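Local coordinates for mitochondrial RNA-binding protein 2 (Trypanosoma brucei, PDB 2GIA) that probably binds guide RNA and mRNA in the mitochondrion and, in complex with its partner protein MRP1, acts as an RNA matchmaker in RNA editing, at residues A107-R112 / A125-N130. Numbering follows the deposited sequence.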
loop_
_atom_site.group_PDB
_atom_site.type_symbol
_atom_site.label_atom_id
_atom_site.label_comp_id
_atom_site.label_asym_id
_atom_site.label_seq_id
_atom_site.Cartn_x
_atom_site.Cartn_y
_atom_site.Cartn_z
ATOM N N ALA D 107 -15.107 -5.818 -3.062
ATOM C CA ALA D 107 -15.315 -7.261 -3.104
ATOM C C ALA D 107 -15.491 -7.762 -4.544
ATOM O O ALA D 107 -15.056 -8.869 -4.866
ATOM C CB ALA D 107 -16.516 -7.670 -2.223
ATOM N N VAL D 108 -16.103 -6.948 -5.406
ATOM C CA VAL D 108 -16.285 -7.347 -6.799
ATOM C C VAL D 108 -14.939 -7.253 -7.539
ATOM O O VAL D 108 -14.535 -8.198 -8.218
ATOM C CB VAL D 108 -17.370 -6.471 -7.508
ATOM C CG1 VAL D 108 -17.403 -6.768 -9.039
ATOM C CG2 VAL D 108 -18.768 -6.754 -6.870
ATOM N N LEU D 109 -14.228 -6.138 -7.369
ATOM C CA LEU D 109 -12.929 -5.945 -8.019
ATOM C C LEU D 109 -11.923 -7.025 -7.608
ATOM O O LEU D 109 -11.092 -7.436 -8.401
ATOM C CB LEU D 109 -12.358 -4.548 -7.643
ATOM C CG LEU D 109 -13.198 -3.383 -8.204
ATOM C CD1 LEU D 109 -12.938 -2.036 -7.506
ATOM C CD2 LEU D 109 -12.853 -3.257 -9.670
ATOM N N GLU D 110 -12.025 -7.500 -6.380
ATOM C CA GLU D 110 -11.056 -8.477 -5.889
ATOM C C GLU D 110 -11.487 -9.915 -6.114
ATOM O O GLU D 110 -10.811 -10.829 -5.670
ATOM C CB GLU D 110 -10.725 -8.203 -4.386
ATOM C CG GLU D 110 -10.025 -6.847 -4.189
ATOM C CD GLU D 110 -9.925 -6.454 -2.733
ATOM O OE1 GLU D 110 -10.052 -7.356 -1.884
ATOM O OE2 GLU D 110 -9.713 -5.259 -2.428
ATOM N N GLY D 111 -12.632 -10.087 -6.778
ATOM C CA GLY D 111 -13.123 -11.413 -7.140
ATOM C C GLY D 111 -13.870 -12.222 -6.111
ATOM O O GLY D 111 -14.159 -13.385 -6.333
ATOM N N ARG D 112 -14.205 -11.615 -4.989
ATOM C CA ARG D 112 -14.905 -12.332 -3.955
ATOM C C ARG D 112 -16.422 -12.290 -4.164
ATOM O O ARG D 112 -17.130 -13.202 -3.744
ATOM C CB ARG D 112 -14.527 -11.750 -2.580
ATOM C CG ARG D 112 -15.136 -12.485 -1.413
ATOM C CD ARG D 112 -14.807 -11.795 -0.098
ATOM N NE ARG D 112 -13.421 -11.993 0.326
ATOM C CZ ARG D 112 -13.020 -13.065 0.999
ATOM N NH1 ARG D 112 -13.898 -14.022 1.295
ATOM N NH2 ARG D 112 -11.779 -13.156 1.453
ATOM N N ALA D 125 -28.308 0.941 -9.748
ATOM C CA ALA D 125 -27.129 0.487 -10.505
ATOM C C ALA D 125 -26.512 -0.810 -10.022
ATOM O O ALA D 125 -26.711 -1.209 -8.862
ATOM C CB ALA D 125 -26.062 1.583 -10.489
ATOM N N THR D 126 -25.775 -1.468 -10.926
ATOM C CA THR D 126 -25.037 -2.700 -10.619
ATOM C C THR D 126 -23.591 -2.556 -11.119
ATOM O O THR D 126 -23.322 -1.812 -12.089
ATOM C CB THR D 126 -25.629 -3.997 -11.311
ATOM O OG1 THR D 126 -25.380 -3.956 -12.722
ATOM C CG2 THR D 126 -27.128 -4.121 -11.017
ATOM N N PHE D 127 -22.669 -3.269 -10.464
ATOM C CA PHE D 127 -21.263 -3.262 -10.856
ATOM C C PHE D 127 -20.922 -4.742 -10.837
ATOM O O PHE D 127 -21.010 -5.384 -9.807
ATOM C CB PHE D 127 -20.395 -2.483 -9.827
ATOM C CG PHE D 127 -18.957 -2.370 -10.224
ATOM C CD1 PHE D 127 -18.564 -1.435 -11.187
ATOM C CD2 PHE D 127 -17.997 -3.217 -9.672
ATOM C CE1 PHE D 127 -17.222 -1.334 -11.613
ATOM C CE2 PHE D 127 -16.667 -3.136 -10.080
ATOM C CZ PHE D 127 -16.273 -2.186 -11.059
ATOM N N THR D 128 -20.486 -5.254 -11.977
ATOM C CA THR D 128 -20.210 -6.659 -12.114
ATOM C C THR D 128 -19.020 -6.884 -13.017
ATOM O O THR D 128 -18.613 -5.979 -13.764
ATOM C CB THR D 128 -21.438 -7.320 -12.786
ATOM O OG1 THR D 128 -21.637 -6.689 -14.056
ATOM C CG2 THR D 128 -22.710 -7.065 -11.971
ATOM N N PRO D 129 -18.442 -8.094 -12.974
ATOM C CA PRO D 129 -17.300 -8.400 -13.839
ATOM C C PRO D 129 -17.844 -8.504 -15.269
ATOM O O PRO D 129 -19.010 -8.856 -15.483
ATOM C CB PRO D 129 -16.818 -9.773 -13.370
ATOM C CG PRO D 129 -17.476 -10.001 -12.072
ATOM C CD PRO D 129 -18.682 -9.142 -11.973
ATOM N N ASN D 130 -17.013 -8.188 -16.246
ATOM C CA ASN D 130 -17.441 -8.299 -17.632
ATOM C C ASN D 130 -16.862 -9.613 -18.161
ATOM O O ASN D 130 -15.651 -9.800 -18.189
ATOM C CB ASN D 130 -16.927 -7.127 -18.469
ATOM C CG ASN D 130 -17.365 -7.229 -19.918
ATOM O OD1 ASN D 130 -17.700 -8.321 -20.389
ATOM N ND2 ASN D 130 -17.361 -6.102 -20.634
#
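The last turn of helix 101-109 packs against strand 123-129 without any backbone pairing, the closest alpha carbons, V108 CA and T128 CA, lying 6.6 Å apart. Helix against antiparallel sheet is a theme of the Whirly fold known for MRP1 and MRP2, with its two antiparallel four-stranded sheets and helices; helix 101-109 lies in the chain between strands 89-97 and 116-119. Three main side chains, V108, L109 and F127, carry this contact, with P129 at the margin. The helix finishes in a Schellman motif: G111, with positive phi, turns the chain, while R112 N hydrogen-bonds back to A107 O at 2.9 Å. G111 N does the same to V108 O at 3.0 Å. Just before this turn, V108 and L109 supply the helical side of a contact made by apolar side chains, with no hydrogen bond across it. V108 points at the strand, and its chi1 of 172° sets CG1 anti to the backbone N. V108 CG1 approaches the F127 ring obliquely, 3.7 Å from F127 CD2. V108 CG1 also lies 4.0 Å from P129 CD; the other methyl, CG2, leans instead toward the carbonyl of F127. The phenyl group reaches the helix because CG of F127 stands anti to its own backbone N (chi1 -176°), extending the side chain off the strand. L109 crosses it at about a right angle. The F127 ring also meets that of F105, on helix 101-109, and touches L176 of helix 170-187, which also touches L109, so the two helices and the sheet share one hydrophobic core. The helix end also faces the MRP1 chain: R112 NH2 forms a salt bridge with E136 of that chain, and E110 OE2 is hydrogen-bonded to its H137. Back in the core, L109 CD2 rests at the edge of the F127 ring, near its plane, 3.8 Å from F127 CE2.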